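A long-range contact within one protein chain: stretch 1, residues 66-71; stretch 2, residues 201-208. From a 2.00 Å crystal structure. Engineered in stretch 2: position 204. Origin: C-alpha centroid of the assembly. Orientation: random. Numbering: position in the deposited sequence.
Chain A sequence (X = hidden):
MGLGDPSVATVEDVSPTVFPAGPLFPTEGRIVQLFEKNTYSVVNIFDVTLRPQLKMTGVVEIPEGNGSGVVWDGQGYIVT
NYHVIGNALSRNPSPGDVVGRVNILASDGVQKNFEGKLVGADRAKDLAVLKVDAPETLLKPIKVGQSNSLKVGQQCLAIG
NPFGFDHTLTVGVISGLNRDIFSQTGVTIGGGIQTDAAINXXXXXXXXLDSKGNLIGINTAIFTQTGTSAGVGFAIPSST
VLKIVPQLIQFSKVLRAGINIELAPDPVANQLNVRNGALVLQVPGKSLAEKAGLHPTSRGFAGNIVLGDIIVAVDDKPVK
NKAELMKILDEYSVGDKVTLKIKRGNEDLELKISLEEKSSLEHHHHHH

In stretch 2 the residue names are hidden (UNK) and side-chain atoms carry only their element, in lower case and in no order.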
# COMPACT_ATOMS: atom_id res chain seq x y z
N ASN A 66 -23.46 -1.27 10.76
CA ASN A 66 -23.45 -1.31 12.23
C ASN A 66 -22.83 -0.06 12.83
O ASN A 66 -21.89 0.50 12.27
CB ASN A 66 -22.66 -2.51 12.75
CG ASN A 66 -23.10 -3.80 12.11
OD1 ASN A 66 -24.30 -4.02 11.88
ND2 ASN A 66 -22.13 -4.66 11.79
N GLY A 67 -23.35 0.38 13.97
CA GLY A 67 -22.88 1.59 14.60
C GLY A 67 -23.86 2.09 15.63
O GLY A 67 -24.47 1.30 16.37
N SER A 68 -24.03 3.41 15.66
CA SER A 68 -24.85 4.03 16.68
C SER A 68 -26.07 4.72 16.07
O SER A 68 -26.20 4.84 14.85
CB SER A 68 -24.03 5.05 17.47
OG SER A 68 -22.80 4.49 17.91
N GLY A 69 -26.96 5.18 16.94
CA GLY A 69 -28.11 5.94 16.53
C GLY A 69 -28.55 6.80 17.69
O GLY A 69 -27.94 6.80 18.76
N VAL A 70 -29.64 7.53 17.50
CA VAL A 70 -30.09 8.48 18.49
C VAL A 70 -31.61 8.30 18.70
O VAL A 70 -32.35 8.21 17.73
CB VAL A 70 -29.76 9.90 18.00
CG1 VAL A 70 -30.75 10.90 18.53
CG2 VAL A 70 -28.33 10.27 18.40
N VAL A 71 -32.05 8.23 19.95
CA VAL A 71 -33.49 8.21 20.25
C VAL A 71 -34.10 9.56 19.88
O VAL A 71 -33.79 10.59 20.50
CB VAL A 71 -33.75 7.94 21.72
CG1 VAL A 71 -35.27 7.98 21.99
CG2 VAL A 71 -33.16 6.58 22.13
N UNK A 201 -15.67 4.44 13.34
CA UNK A 201 -16.71 3.40 13.43
C UNK A 201 -17.30 3.29 14.83
O UNK A 201 -18.44 2.85 14.98
c UNK A 201 -14.42 3.92 12.74
c UNK A 201 -14.88 2.62 12.11
c UNK A 201 -15.96 2.12 13.05
N UNK A 202 -16.56 3.74 15.83
CA UNK A 202 -17.00 3.67 17.21
C UNK A 202 -18.01 4.74 17.58
O UNK A 202 -18.56 4.69 18.68
N UNK A 203 -18.25 5.70 16.69
CA UNK A 203 -19.30 6.70 16.95
C UNK A 203 -20.15 7.12 15.73
O UNK A 203 -21.02 7.98 15.84
o UNK A 203 -17.71 8.65 15.64
c UNK A 203 -17.70 8.68 16.86
n UNK A 203 -16.79 9.37 17.55
c UNK A 203 -18.73 7.92 17.69
N UNK A 204 -19.91 6.48 14.59
CA UNK A 204 -20.68 6.74 13.38
C UNK A 204 -22.17 6.47 13.64
O UNK A 204 -22.52 5.45 14.24
c UNK A 204 -20.17 5.90 12.21
N UNK A 205 -23.03 7.39 13.18
CA UNK A 205 -24.47 7.31 13.42
C UNK A 205 -24.91 7.92 14.75
O UNK A 205 -26.12 8.15 14.98
N UNK A 206 -23.94 8.16 15.63
CA UNK A 206 -24.19 8.74 16.93
C UNK A 206 -24.25 10.26 16.87
O UNK A 206 -24.04 10.85 15.81
N UNK A 207 -24.55 10.90 18.00
CA UNK A 207 -24.75 12.34 18.01
C UNK A 207 -23.44 13.08 18.19
O UNK A 207 -22.57 12.61 18.93
c UNK A 207 -25.59 12.56 19.27
c UNK A 207 -24.75 10.30 19.34
c UNK A 207 -25.06 11.50 20.22
N UNK A 208 -23.34 14.23 17.53
CA UNK A 208 -22.38 15.24 17.89
C UNK A 208 -23.09 16.25 18.77
O UNK A 208 -24.10 16.82 18.35
c UNK A 208 -20.39 17.70 15.60
c UNK A 208 -20.72 16.92 16.87
c UNK A 208 -21.86 15.93 16.62
c UNK A 208 -19.49 16.12 17.35
O HOH W 1 -19.80 2.08 12.81
O HOH W 2 -21.02 3.84 15.88

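Position 201 carries three side-chain carbons that close a ring onto its own backbone N, which identifies Pro201. The ring stays clear of stretch 1, its nearest approach being Pro201 CB to Asn66 O at 6.2 Å, and it is the carbonyl that matters here: Pro201 O accepts from water 2 at 2.9 Å, and water 1 lies 2.7 Å from both Pro201 O and Asn66 O.

Position 202 has no side-chain atoms and is Gly202; its O comes no closer than 4.3 Å to Ser68 OG.

At position 203 there are two side-chain carbons, the second bearing one oxygen and one nitrogen. This terminal amide on a single methylene is that of Asn203. Its CA-to-CB bond points away from stretch 1, and the amide finds its partners elsewhere in the structure.

A single carbon at position 204 defines Ala204, an engineered residue that replaces the natural Ser. The methyl lies sideways to stretch 1, while the backbone provides the central link: Ser68 N donates to Ala204 O at 2.9 Å with an N-H...O angle of 158°.

Position 205 again lacks side-chain atoms. With phi/psi of 86/-15, a CB would be jammed against the preceding carbonyl oxygen and would lie 2.2 Å from Ser68 O, so the site suits Gly205. The bare CA approaches Ser68 O to 3.3 Å in a CA-H...O contact, and Gly69 CA makes a similar one to Gly205 O at 3.4 Å.

Position 206, also without side-chain atoms, is Gly206. A CB here would stand 2.9 Å from the side-chain carbon bonded to N of position 207, a clash, and 3.4 Å from Ser68 CB. Its N donates to Asn203 O at 2.9 Å, closing a type II turn from Asn203 to Gly206.

Three carbons at position 207 again form a ring through the backbone N, giving Pro207. Its CB packs against Val70 CG2 at 3.7 Å, the apolar side-chain contact of the interface.

Position 208 has four side-chain carbons, forked at the second: Leu208. It does not reach stretch 1.

The contact therefore works mainly through backbone. The turn brings its peptide edge against the strand, and glycine at 205 permits a CA-CA approach of 4.6 Å between Ser68 and Gly205. Water 2 reinforces the single direct hydrogen bond, accepting from Ser68 OG at 2.8 Å and donating to Ala204 O at 2.7 Å as well as to Pro201 O. Beyond the turn, the valine–proline packing extends the interface, which buries 282 Å² in total.

Stretch 2 (201-208) PGNAGGPL
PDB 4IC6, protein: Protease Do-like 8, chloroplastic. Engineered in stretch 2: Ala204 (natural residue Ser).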